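Local coordinates for endoribonuclease YbeY (Aquifex aeolicus, PDB 1OZ9), which probably acts as a zinc-dependent, single-strand-specific endoribonuclease in maturation of the 16S rRNA 3' end and late-stage 70S ribosome quality control, at residues N9-K14 / L31-L36; L112-I117 / Y141-L146; K27-A32 / V41-Y46. All coordinates share one frame; numbering follows the deposited sequence.

Contact 1: N9-K14 / L31-L36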
ATOM      1  N   ASN A   9      12.412  -8.330   6.954  1.00 21.21           N
ATOM      2  CA  ASN A   9      12.082  -7.823   5.623  1.00 19.79           C
ATOM      3  C   ASN A   9      12.706  -6.458   5.446  1.00 19.72           C
ATOM      4  O   ASN A   9      13.124  -5.820   6.410  1.00 19.78           O
ATOM      5  CB  ASN A   9      10.571  -7.714   5.409  1.00 19.11           C
ATOM      6  CG  ASN A   9       9.927  -9.050   5.431  1.00 19.27           C
ATOM      7  OD1 ASN A   9      10.288  -9.952   4.641  1.00 16.80           O
ATOM      8  ND2 ASN A   9       9.021  -9.235   6.372  1.00 17.04           N
ATOM      9  N   ARG A  10      12.795  -6.001   4.216  1.00 18.60           N
ATOM     10  CA  ARG A  10      13.443  -4.703   4.010  1.00 18.61           C
ATOM     11  C   ARG A  10      12.387  -3.782   3.519  1.00 18.20           C
ATOM     12  O   ARG A  10      11.895  -3.946   2.391  1.00 17.47           O
ATOM     13  CB  ARG A  10      14.545  -4.828   2.956  1.00 18.12           C
ATOM     14  CG  ARG A  10      15.263  -3.481   2.687  1.00 16.41           C
ATOM     15  CD  ARG A  10      16.506  -3.697   1.928  1.00 16.27           C
ATOM     16  NE  ARG A  10      17.404  -2.573   1.697  1.00 12.60           N
ATOM     17  CZ  ARG A  10      18.140  -2.519   0.578  1.00 17.22           C
ATOM     18  NH1 ARG A  10      17.955  -3.450  -0.361  1.00 15.20           N
ATOM     19  NH2 ARG A  10      18.991  -1.541   0.364  1.00 15.15           N
ATOM     20  N   VAL A  11      11.951  -2.871   4.383  1.00 17.81           N
ATOM     21  CA  VAL A  11      10.933  -1.910   3.997  1.00 18.22           C
ATOM     22  C   VAL A  11      11.623  -0.579   3.719  1.00 18.76           C
ATOM     23  O   VAL A  11      12.339  -0.055   4.584  1.00 17.84           O
ATOM     24  CB  VAL A  11       9.856  -1.785   5.092  1.00 18.73           C
ATOM     25  CG1 VAL A  11       8.883  -0.668   4.771  1.00 19.93           C
ATOM     26  CG2 VAL A  11       9.050  -3.105   5.131  1.00 21.72           C
ATOM     27  N   LEU A  12      11.461  -0.067   2.505  1.00 18.36           N
ATOM     28  CA  LEU A  12      12.084   1.189   2.080  1.00 19.10           C
ATOM     29  C   LEU A  12      11.020   2.257   1.925  1.00 18.91           C
ATOM     30  O   LEU A  12      10.206   2.200   1.001  1.00 19.10           O
ATOM     31  CB  LEU A  12      12.787   0.993   0.739  1.00 18.87           C
ATOM     32  CG  LEU A  12      13.811  -0.147   0.882  1.00 21.55           C
ATOM     33  CD1 LEU A  12      14.477  -0.493  -0.445  1.00 24.95           C
ATOM     34  CD2 LEU A  12      14.843   0.283   1.888  1.00 23.32           C
ATOM     35  N   VAL A  13      11.033   3.249   2.789  1.00 17.86           N
ATOM     36  CA  VAL A  13       9.988   4.252   2.721  1.00 18.44           C
ATOM     37  C   VAL A  13      10.560   5.529   2.159  1.00 19.21           C
ATOM     38  O   VAL A  13      11.610   5.997   2.637  1.00 18.30           O
ATOM     39  CB  VAL A  13       9.445   4.549   4.103  1.00 18.62           C
ATOM     40  CG1 VAL A  13       8.407   5.707   4.037  1.00 19.66           C
ATOM     41  CG2 VAL A  13       8.782   3.262   4.697  1.00 18.38           C
ATOM     42  N   LYS A  14       9.887   6.099   1.172  1.00 18.96           N
ATOM     43  CA  LYS A  14      10.338   7.382   0.602  1.00 21.23           C
ATOM     44  C   LYS A  14       9.210   8.386   0.688  1.00 20.95           C
ATOM     45  O   LYS A  14       8.096   8.087   0.248  1.00 19.71           O
ATOM     46  CB  LYS A  14      10.751   7.193  -0.848  1.00 22.13           C
ATOM     47  CG  LYS A  14      12.086   6.470  -0.962  1.00 28.71           C
ATOM     48  CD  LYS A  14      12.555   6.301  -2.402  1.00 34.60           C
ATOM     49  CE  LYS A  14      14.040   6.649  -2.512  1.00 37.95           C
ATOM     50  NZ  LYS A  14      14.616   6.154  -3.795  1.00 41.52           N
ATOM     51  N   LEU A  31       4.809  -4.569  10.082  1.00 15.33           N
ATOM     52  CA  LEU A  31       3.828  -5.369  10.781  1.00 15.09           C
ATOM     53  C   LEU A  31       2.916  -6.105   9.792  1.00 14.79           C
ATOM     54  O   LEU A  31       2.523  -7.230  10.047  1.00 14.56           O
ATOM     55  CB  LEU A  31       2.973  -4.535  11.720  1.00 14.96           C
ATOM     56  CG  LEU A  31       3.692  -4.033  12.970  1.00 16.28           C
ATOM     57  CD1 LEU A  31       2.791  -3.025  13.696  1.00 16.92           C
ATOM     58  CD2 LEU A  31       4.163  -5.187  13.898  1.00 18.96           C
ATOM     59  N   ALA A  32       2.540  -5.440   8.712  1.00 14.92           N
ATOM     60  CA  ALA A  32       1.690  -6.081   7.686  1.00 16.37           C
ATOM     61  C   ALA A  32       2.425  -7.271   7.038  1.00 17.21           C
ATOM     62  O   ALA A  32       1.849  -8.354   6.884  1.00 17.29           O
ATOM     63  CB  ALA A  32       1.306  -5.069   6.603  1.00 16.30           C
ATOM     64  N   LEU A  33       3.690  -7.065   6.671  1.00 16.84           N
ATOM     65  CA  LEU A  33       4.474  -8.143   6.074  1.00 17.21           C
ATOM     66  C   LEU A  33       4.599  -9.310   7.029  1.00 17.40           C
ATOM     67  O   LEU A  33       4.458 -10.475   6.615  1.00 17.11           O
ATOM     68  CB  LEU A  33       5.853  -7.656   5.573  1.00 17.10           C
ATOM     69  CG  LEU A  33       5.830  -6.690   4.382  1.00 18.78           C
ATOM     70  CD1 LEU A  33       7.259  -6.190   4.034  1.00 21.60           C
ATOM     71  CD2 LEU A  33       5.135  -7.235   3.085  1.00 19.34           C
ATOM     72  N   SER A  34       4.817  -9.014   8.313  1.00 16.87           N
ATOM     73  CA  SER A  34       4.887 -10.053   9.326  1.00 17.32           C
ATOM     74  C   SER A  34       3.548 -10.768   9.539  1.00 16.77           C
ATOM     75  O   SER A  34       3.516 -11.982   9.741  1.00 15.91           O
ATOM     76  CB  SER A  34       5.456  -9.500  10.657  1.00 17.78           C
ATOM     77  OG  SER A  34       5.380 -10.474  11.688  1.00 23.12           O
ATOM     78  N   ALA A  35       2.439 -10.043   9.488  1.00 15.93           N
ATOM     79  CA  ALA A  35       1.135 -10.684   9.687  1.00 15.17           C
ATOM     80  C   ALA A  35       0.876 -11.589   8.495  1.00 15.31           C
ATOM     81  O   ALA A  35       0.192 -12.609   8.599  1.00 14.84           O
ATOM     82  CB  ALA A  35       0.045  -9.642   9.790  1.00 15.85           C
ATOM     83  N   LEU A  36       1.477 -11.236   7.366  1.00 15.23           N
ATOM     84  CA  LEU A  36       1.316 -12.038   6.169  1.00 16.72           C
ATOM     85  C   LEU A  36       2.299 -13.240   6.099  1.00 17.35           C
ATOM     86  O   LEU A  36       2.270 -14.012   5.147  1.00 16.79           O
ATOM     87  CB  LEU A  36       1.415 -11.152   4.939  1.00 16.46           C
ATOM     88  CG  LEU A  36       0.222 -10.231   4.721  1.00 17.65           C
ATOM     89  CD1 LEU A  36       0.590  -9.024   3.833  1.00 20.67           C
ATOM     90  CD2 LEU A  36      -0.937 -10.976   4.094  1.00 21.00           C
TER
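The backbones of Asn9 and Leu33 make the nearest approach between strand and helix here, with Asn9 CA 7.6 Å from Leu33 CA, so side chains alone bridge the gap. Leu33 sends its end toward the strand, and Asn9 reaches back to the base of that leucine. The CG of Leu33 lies beside the backbone N, and the second torsion of 176° stretches CD1 straight out from the helix until it lodges against the strand. There the methyl meets two neighbours at once: Leu33 CD1 is 3.7 Å from Val11 CG2, the branch that lies beside the backbone N of Val11, and 3.9 Å from Asn9 CB. Further back, Asn9 ND2 touches the root of the leucine, Leu33 CB, at 3.6 Å.

Strand 10-15 and helix 22-35 are the first two elements of a beta-alpha-beta unit whose second strand, 41-48, runs parallel to the first and next to it. The contact illustrates how such a unit closes its core. Side chains alternate along the strand, so that Asn9 and Val11 point toward the helix, whereas Arg10 points away from it and Leu12 packs against Glu42 and Ser44 of the adjoining strand. Val11 also touches Ala29 and Glu30, one turn earlier on the same helix.

Asn9 brings a polar group to the margin of this apolar patch, and both ends of its amide are satisfied there. OD1 accepts a hydrogen bond from Val41 N, and ND2 donates one to Leu38 O. Held from both ends, the amide is probably kept from rotating, and it ties the residue just before the first strand both to the connection after the helix, at Leu38, and to the first residue of the second strand, Val41.

Contact 2: L112-I117 / Y141-L146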
ATOM      1  N   LEU A 112      -4.387   2.330   3.499  1.00 17.37           N
ATOM      2  CA  LEU A 112      -3.962   2.320   2.121  1.00 16.79           C
ATOM      3  C   LEU A 112      -2.697   1.482   1.957  1.00 17.67           C
ATOM      4  O   LEU A 112      -2.506   0.852   0.919  1.00 16.54           O
ATOM      5  CB  LEU A 112      -3.722   3.750   1.607  1.00 17.28           C
ATOM      6  CG  LEU A 112      -5.024   4.536   1.366  1.00 17.34           C
ATOM      7  CD1 LEU A 112      -4.738   6.000   1.114  1.00 18.52           C
ATOM      8  CD2 LEU A 112      -5.871   3.963   0.184  1.00 17.54           C
ATOM      9  N   ILE A 113      -1.819   1.491   2.959  1.00 16.54           N
ATOM     10  CA  ILE A 113      -0.627   0.630   2.895  1.00 17.13           C
ATOM     11  C   ILE A 113      -1.036  -0.824   2.836  1.00 17.51           C
ATOM     12  O   ILE A 113      -0.529  -1.595   2.024  1.00 17.92           O
ATOM     13  CB  ILE A 113       0.238   0.853   4.133  1.00 16.57           C
ATOM     14  CG1 ILE A 113       0.963   2.185   3.992  1.00 16.54           C
ATOM     15  CG2 ILE A 113       1.282  -0.282   4.304  1.00 18.49           C
ATOM     16  CD1 ILE A 113       1.562   2.695   5.312  1.00 17.55           C
ATOM     17  N   VAL A 114      -1.968  -1.208   3.698  1.00 17.38           N
ATOM     18  CA  VAL A 114      -2.458  -2.600   3.706  1.00 16.66           C
ATOM     19  C   VAL A 114      -3.124  -2.910   2.385  1.00 17.16           C
ATOM     20  O   VAL A 114      -2.860  -3.961   1.772  1.00 17.11           O
ATOM     21  CB  VAL A 114      -3.421  -2.821   4.894  1.00 16.10           C
ATOM     22  CG1 VAL A 114      -4.044  -4.242   4.893  1.00 15.06           C
ATOM     23  CG2 VAL A 114      -2.633  -2.580   6.203  1.00 16.91           C
ATOM     24  N   HIS A 115      -3.965  -1.995   1.919  1.00 16.25           N
ATOM     25  CA  HIS A 115      -4.662  -2.230   0.657  1.00 17.34           C
ATOM     26  C   HIS A 115      -3.624  -2.450  -0.459  1.00 16.59           C
ATOM     27  O   HIS A 115      -3.744  -3.379  -1.266  1.00 16.45           O
ATOM     28  CB  HIS A 115      -5.560  -1.038   0.344  1.00 17.58           C
ATOM     29  CG  HIS A 115      -6.494  -1.264  -0.803  1.00 19.66           C
ATOM     30  ND1 HIS A 115      -7.740  -1.839  -0.646  1.00 18.10           N
ATOM     31  CD2 HIS A 115      -6.370  -0.976  -2.121  1.00 19.94           C
ATOM     32  CE1 HIS A 115      -8.349  -1.883  -1.819  1.00 21.83           C
ATOM     33  NE2 HIS A 115      -7.535  -1.379  -2.732  1.00 21.88           N
ATOM     34  N   GLY A 116      -2.598  -1.603  -0.493  1.00 15.83           N
ATOM     35  CA  GLY A 116      -1.568  -1.710  -1.526  1.00 15.92           C
ATOM     36  C   GLY A 116      -0.778  -3.019  -1.467  1.00 16.86           C
ATOM     37  O   GLY A 116      -0.470  -3.634  -2.498  1.00 15.10           O
ATOM     38  N   ILE A 117      -0.457  -3.455  -0.248  1.00 16.98           N
ATOM     39  CA  ILE A 117       0.323  -4.674  -0.076  1.00 17.83           C
ATOM     40  C   ILE A 117      -0.479  -5.858  -0.563  1.00 17.23           C
ATOM     41  O   ILE A 117       0.065  -6.738  -1.239  1.00 18.95           O
ATOM     42  CB  ILE A 117       0.746  -4.865   1.379  1.00 18.07           C
ATOM     43  CG1 ILE A 117       1.796  -3.810   1.717  1.00 18.06           C
ATOM     44  CG2 ILE A 117       1.349  -6.291   1.613  1.00 18.68           C
ATOM     45  CD1 ILE A 117       2.186  -3.779   3.165  1.00 16.98           C
ATOM     46  N   TYR A 141      -8.041  -9.330   7.805  1.00 19.27           N
ATOM     47  CA  TYR A 141      -7.107 -10.031   8.694  1.00 19.94           C
ATOM     48  C   TYR A 141      -5.885  -9.171   9.042  1.00 19.69           C
ATOM     49  O   TYR A 141      -5.508  -9.070  10.205  1.00 19.66           O
ATOM     50  CB  TYR A 141      -6.658 -11.351   8.070  1.00 20.38           C
ATOM     51  CG  TYR A 141      -5.610 -12.124   8.868  1.00 21.82           C
ATOM     52  CD1 TYR A 141      -5.989 -12.945   9.924  1.00 22.19           C
ATOM     53  CD2 TYR A 141      -4.253 -12.029   8.564  1.00 22.61           C
ATOM     54  CE1 TYR A 141      -5.054 -13.658  10.652  1.00 24.61           C
ATOM     55  CE2 TYR A 141      -3.298 -12.757   9.291  1.00 24.54           C
ATOM     56  CZ  TYR A 141      -3.711 -13.562  10.332  1.00 25.19           C
ATOM     57  OH  TYR A 141      -2.796 -14.290  11.079  1.00 28.57           O
ATOM     58  N   VAL A 142      -5.255  -8.561   8.045  1.00 19.44           N
ATOM     59  CA  VAL A 142      -4.046  -7.780   8.298  1.00 20.63           C
ATOM     60  C   VAL A 142      -4.386  -6.565   9.168  1.00 21.54           C
ATOM     61  O   VAL A 142      -3.688  -6.267  10.149  1.00 21.52           O
ATOM     62  CB  VAL A 142      -3.378  -7.355   6.991  1.00 19.99           C
ATOM     63  CG1 VAL A 142      -2.247  -6.378   7.267  1.00 19.52           C
ATOM     64  CG2 VAL A 142      -2.864  -8.608   6.249  1.00 19.95           C
ATOM     65  N   LEU A 143      -5.483  -5.894   8.830  1.00 21.99           N
ATOM     66  CA  LEU A 143      -5.930  -4.754   9.626  1.00 23.83           C
ATOM     67  C   LEU A 143      -6.142  -5.172  11.082  1.00 24.34           C
ATOM     68  O   LEU A 143      -5.745  -4.455  11.997  1.00 24.48           O
ATOM     69  CB  LEU A 143      -7.216  -4.152   9.056  1.00 23.72           C
ATOM     70  CG  LEU A 143      -7.042  -3.392   7.731  1.00 26.07           C
ATOM     71  CD1 LEU A 143      -8.420  -3.133   7.064  1.00 26.93           C
ATOM     72  CD2 LEU A 143      -6.292  -2.098   7.956  1.00 26.42           C
ATOM     73  N   SER A 144      -6.754  -6.335  11.298  1.00 24.56           N
ATOM     74  CA  SER A 144      -6.987  -6.793  12.655  1.00 25.64           C
ATOM     75  C   SER A 144      -5.659  -6.999  13.402  1.00 26.03           C
ATOM     76  O   SER A 144      -5.574  -6.796  14.618  1.00 24.91           O
ATOM     77  CB  SER A 144      -7.833  -8.070  12.667  1.00 25.65           C
ATOM     78  OG  SER A 144      -7.061  -9.194  12.293  1.00 28.01           O
ATOM     79  N   LYS A 145      -4.623  -7.389  12.668  1.00 26.09           N
ATOM     80  CA  LYS A 145      -3.320  -7.622  13.277  1.00 26.99           C
ATOM     81  C   LYS A 145      -2.595  -6.319  13.603  1.00 27.59           C
ATOM     82  O   LYS A 145      -1.723  -6.291  14.485  1.00 27.97           O
ATOM     83  CB  LYS A 145      -2.447  -8.484  12.359  1.00 26.65           C
ATOM     84  CG  LYS A 145      -2.911  -9.917  12.234  1.00 27.32           C
ATOM     85  CD  LYS A 145      -2.484 -10.754  13.438  1.00 29.82           C
ATOM     86  CE  LYS A 145      -3.462 -11.877  13.673  1.00 32.09           C
ATOM     87  NZ  LYS A 145      -3.083 -12.758  14.833  1.00 34.13           N
ATOM     88  N   LEU A 146      -2.931  -5.255  12.878  1.00 27.90           N
ATOM     89  CA  LEU A 146      -2.344  -3.942  13.118  1.00 28.73           C
ATOM     90  C   LEU A 146      -3.164  -3.156  14.157  1.00 30.76           C
ATOM     91  O   LEU A 146      -2.699  -2.158  14.705  1.00 30.64           O
ATOM     92  CB  LEU A 146      -2.213  -3.153  11.810  1.00 28.38           C
ATOM     93  CG  LEU A 146      -0.926  -3.339  10.977  1.00 26.98           C
ATOM     94  CD1 LEU A 146      -0.704  -4.772  10.593  1.00 25.36           C
ATOM     95  CD2 LEU A 146      -0.962  -2.455   9.749  1.00 25.81           C
TER
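Val114 and Val142 adopt the same rotamer, each with CG1 anti to its backbone N (chi1 176° and 172°), and this sends the two CG1 methyls to one meeting point between the helices. Val114 CG1 lies 3.7 Å from Val142 CG1 and 3.8 Å from Val142 CB, the two side chains lying alongside each other and pointing opposite ways. The second branch of Val114, beside its own backbone N, still skirts Val142 CG1 but reaches on to the leucines: Val114 CG2 is 3.9 Å from Leu146 CD2, one turn further along the opposing helix, and 4.1 Å from Leu143 CD2. Leu143 leaves its helix at an angle to the interface, and only its end bends in.

Around this single valine, segments 112-117 and 141-146 run roughly antiparallel, at 142° between their directions and with axes 10.3 Å apart. Val114 belongs to the helix that opens the HxxxHxxxxxH zinc motif of the YbeY family. The next residue, His115, is a predicted ligand of the catalytic zinc together with His119 and His125, and its side chain points away from segment 141-146. Helix 129-147 nevertheless reaches it from about a turn earlier, where Glu139 OE2 accepts a hydrogen bond from His115 ND1 and the same glutamate touches Val114. Glu139 is thus placed as a second-shell partner that probably helps to orient this predicted metal ligand.

An alanine in place of Val114 lacks both gamma methyls, and would probably open a gap facing Val142 CG1 and the leucine ends, letting the two helices shift against each other. On the far side of helix 129-147, Ser144 OG turns back to donate a hydrogen bond of 2.6 Å to Tyr141 O, an oxygen that also receives Lys145 N.

Contact 3: K27-A32 / V41-Y46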
ATOM      1  N   LYS A  27       6.903   0.959  10.274  1.00 18.52           N
ATOM      2  CA  LYS A  27       6.352   0.006  11.236  1.00 19.24           C
ATOM      3  C   LYS A  27       5.051  -0.675  10.735  1.00 19.43           C
ATOM      4  O   LYS A  27       4.957  -1.908  10.808  1.00 18.64           O
ATOM      5  CB  LYS A  27       6.191   0.617  12.643  1.00 19.64           C
ATOM      6  CG  LYS A  27       5.194  -0.128  13.592  1.00 23.68           C
ATOM      7  CD  LYS A  27       5.043   0.563  14.961  1.00 29.85           C
ATOM      8  CE  LYS A  27       3.638   0.368  15.610  1.00 33.52           C
ATOM      9  NZ  LYS A  27       3.608  -0.518  16.838  1.00 32.52           N
ATOM     10  N   TRP A  28       4.079   0.096  10.232  1.00 17.96           N
ATOM     11  CA  TRP A  28       2.843  -0.488   9.689  1.00 17.82           C
ATOM     12  C   TRP A  28       3.175  -1.481   8.579  1.00 18.39           C
ATOM     13  O   TRP A  28       2.638  -2.588   8.539  1.00 18.06           O
ATOM     14  CB  TRP A  28       1.917   0.584   9.098  1.00 17.27           C
ATOM     15  CG  TRP A  28       1.318   1.453  10.151  1.00 16.72           C
ATOM     16  CD1 TRP A  28       1.000   1.100  11.417  1.00 18.17           C
ATOM     17  CD2 TRP A  28       0.982   2.820  10.019  1.00 16.71           C
ATOM     18  NE1 TRP A  28       0.441   2.165  12.089  1.00 17.82           N
ATOM     19  CE2 TRP A  28       0.451   3.246  11.256  1.00 17.77           C
ATOM     20  CE3 TRP A  28       1.074   3.741   8.977  1.00 17.18           C
ATOM     21  CZ2 TRP A  28       0.021   4.551  11.478  1.00 18.93           C
ATOM     22  CZ3 TRP A  28       0.631   5.035   9.203  1.00 18.96           C
ATOM     23  CH2 TRP A  28       0.121   5.422  10.439  1.00 18.04           C
ATOM     24  N   ALA A  29       4.064  -1.068   7.681  1.00 17.87           N
ATOM     25  CA  ALA A  29       4.457  -1.932   6.576  1.00 18.74           C
ATOM     26  C   ALA A  29       5.143  -3.213   7.085  1.00 19.17           C
ATOM     27  O   ALA A  29       4.817  -4.318   6.602  1.00 18.65           O
ATOM     28  CB  ALA A  29       5.335  -1.189   5.591  1.00 18.40           C
ATOM     29  N   GLU A  30       6.064  -3.077   8.043  1.00 18.05           N
ATOM     30  CA  GLU A  30       6.735  -4.252   8.611  1.00 19.26           C
ATOM     31  C   GLU A  30       5.747  -5.165   9.346  1.00 18.17           C
ATOM     32  O   GLU A  30       5.815  -6.411   9.209  1.00 18.43           O
ATOM     33  CB  GLU A  30       7.894  -3.850   9.542  1.00 20.87           C
ATOM     34  CG  GLU A  30       9.043  -3.164   8.792  1.00 26.10           C
ATOM     35  CD  GLU A  30      10.167  -2.736   9.716  1.00 34.30           C
ATOM     36  OE1 GLU A  30       9.889  -2.507  10.915  1.00 33.88           O
ATOM     37  OE2 GLU A  30      11.328  -2.646   9.250  1.00 37.15           O
ATOM     38  N   LEU A  31       4.809  -4.569  10.082  1.00 15.33           N
ATOM     39  CA  LEU A  31       3.828  -5.369  10.781  1.00 15.09           C
ATOM     40  C   LEU A  31       2.916  -6.105   9.792  1.00 14.79           C
ATOM     41  O   LEU A  31       2.523  -7.230  10.047  1.00 14.56           O
ATOM     42  CB  LEU A  31       2.973  -4.535  11.720  1.00 14.96           C
ATOM     43  CG  LEU A  31       3.692  -4.033  12.970  1.00 16.28           C
ATOM     44  CD1 LEU A  31       2.791  -3.025  13.696  1.00 16.92           C
ATOM     45  CD2 LEU A  31       4.163  -5.187  13.898  1.00 18.96           C
ATOM     46  N   ALA A  32       2.540  -5.440   8.712  1.00 14.92           N
ATOM     47  CA  ALA A  32       1.690  -6.081   7.686  1.00 16.37           C
ATOM     48  C   ALA A  32       2.425  -7.271   7.038  1.00 17.21           C
ATOM     49  O   ALA A  32       1.849  -8.354   6.884  1.00 17.29           O
ATOM     50  CB  ALA A  32       1.306  -5.069   6.603  1.00 16.30           C
ATOM     51  N   VAL A  41      11.759 -10.332   2.060  1.00 17.09           N
ATOM     52  CA  VAL A  41      11.286  -9.663   0.883  1.00 17.34           C
ATOM     53  C   VAL A  41      11.555  -8.184   1.019  1.00 16.95           C
ATOM     54  O   VAL A  41      11.786  -7.681   2.125  1.00 17.16           O
ATOM     55  CB  VAL A  41       9.763  -9.883   0.630  1.00 17.34           C
ATOM     56  CG1 VAL A  41       9.452 -11.399   0.521  1.00 17.44           C
ATOM     57  CG2 VAL A  41       8.954  -9.234   1.741  1.00 18.21           C
ATOM     58  N   GLU A  42      11.539  -7.492  -0.108  1.00 16.54           N
ATOM     59  CA  GLU A  42      11.732  -6.043  -0.130  1.00 17.43           C
ATOM     60  C   GLU A  42      10.447  -5.362  -0.560  1.00 17.92           C
ATOM     61  O   GLU A  42       9.782  -5.815  -1.494  1.00 19.02           O
ATOM     62  CB  GLU A  42      12.883  -5.663  -1.072  1.00 16.83           C
ATOM     63  CG  GLU A  42      13.127  -4.143  -1.183  1.00 16.76           C
ATOM     64  CD  GLU A  42      14.184  -3.849  -2.230  1.00 19.71           C
ATOM     65  OE1 GLU A  42      13.869  -3.179  -3.243  1.00 17.47           O
ATOM     66  OE2 GLU A  42      15.328  -4.336  -2.058  1.00 17.89           O
ATOM     67  N   LEU A  43      10.075  -4.293   0.130  1.00 18.03           N
ATOM     68  CA  LEU A  43       8.858  -3.565  -0.205  1.00 18.98           C
ATOM     69  C   LEU A  43       9.208  -2.097  -0.170  1.00 19.22           C
ATOM     70  O   LEU A  43       9.816  -1.654   0.807  1.00 20.04           O
ATOM     71  CB  LEU A  43       7.817  -3.794   0.884  1.00 18.54           C
ATOM     72  CG  LEU A  43       6.577  -2.910   0.837  1.00 20.28           C
ATOM     73  CD1 LEU A  43       5.789  -3.198  -0.457  1.00 21.36           C
ATOM     74  CD2 LEU A  43       5.702  -3.161   2.075  1.00 21.34           C
ATOM     75  N   SER A  44       8.834  -1.348  -1.208  1.00 18.52           N
ATOM     76  CA  SER A  44       9.035   0.092  -1.186  1.00 18.72           C
ATOM     77  C   SER A  44       7.684   0.787  -1.009  1.00 18.73           C
ATOM     78  O   SER A  44       6.687   0.374  -1.616  1.00 17.70           O
ATOM     79  CB  SER A  44       9.748   0.572  -2.450  1.00 20.04           C
ATOM     80  OG  SER A  44      11.081   0.048  -2.473  1.00 19.73           O
ATOM     81  N   VAL A  45       7.652   1.805  -0.145  1.00 18.07           N
ATOM     82  CA  VAL A  45       6.432   2.580   0.049  1.00 18.78           C
ATOM     83  C   VAL A  45       6.736   4.042  -0.276  1.00 18.73           C
ATOM     84  O   VAL A  45       7.700   4.619   0.279  1.00 18.81           O
ATOM     85  CB  VAL A  45       5.895   2.443   1.469  1.00 19.02           C
ATOM     86  CG1 VAL A  45       4.590   3.255   1.620  1.00 19.95           C
ATOM     87  CG2 VAL A  45       5.659   0.943   1.812  1.00 21.35           C
ATOM     88  N   TYR A  46       5.968   4.653  -1.181  1.00 17.26           N
ATOM     89  CA  TYR A  46       6.230   6.054  -1.542  1.00 18.93           C
ATOM     90  C   TYR A  46       5.012   6.882  -1.173  1.00 18.78           C
ATOM     91  O   TYR A  46       3.897   6.523  -1.553  1.00 17.73           O
ATOM     92  CB  TYR A  46       6.490   6.159  -3.045  1.00 18.84           C
ATOM     93  CG  TYR A  46       6.926   7.520  -3.588  1.00 23.87           C
ATOM     94  CD1 TYR A  46       7.651   8.424  -2.820  1.00 24.97           C
ATOM     95  CD2 TYR A  46       6.630   7.878  -4.909  1.00 25.68           C
ATOM     96  CE1 TYR A  46       8.057   9.644  -3.343  1.00 25.45           C
ATOM     97  CE2 TYR A  46       7.024   9.080  -5.439  1.00 26.47           C
ATOM     98  CZ  TYR A  46       7.740   9.966  -4.668  1.00 27.19           C
ATOM     99  OH  TYR A  46       8.122  11.166  -5.239  1.00 25.72           O
TER
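Just ahead of Ala29, the residue that meets Leu43 and Val45 across this contact, Trp28 makes no contact with the strand and packs on Lys110 and Ile113 of helix 105-120. Ala29 then points its methyl at the sheet. Ala29 CB lies 4.0 Å from Leu43 CD2 and, more loosely, 4.4 Å from Val45 CG2, so the methyl is met by two side chains from the same face of strand 41-48. Leu43 comes to it by extension: CG is anti to the backbone N (chi1 169°), and CD2 is the branch that continues outward. Glu30 follows, directed away from this strand. Ala32, one turn after Ala29, faces the strand again, yet Ile117 of helix 105-120 packs on both it and Leu43.

Helix 22-35 here packs on the second strand of the beta-alpha-beta unit. Every group that meets across the contact is a buried hydrocarbon, and no polar atom takes part. The short alanine is consistent with the 8.2 Å between Ala29 CA and Val45 CA, and the association rests on apolar packing and exclusion of water, through few and fairly loose contacts.

Overall arrangement
Contacts 1 and 3 are halves of one interface, their centres about 3 Å apart: helix 22-35 lies on neighbouring strands joined by backbone pairs such as Lys14 N to Val45 O at 2.8 Å. Contact 2 lies about 11 Å from contact 1 and 10 Å from contact 3, centre to centre, beside that helix. Ile117 fills the angle between the helices and strand 41-48, its CD1 3.7 Å from Leu43 CD2 and 3.8 Å from Ala32 CB, while Leu36 CD2 meets Val142 CG2 at 3.7 Å. Contact 2 contains His115 of the predicted zinc site; the Leu43 side chain is about 10 Å from that of His119, and that of Leu33 about 12 Å from it.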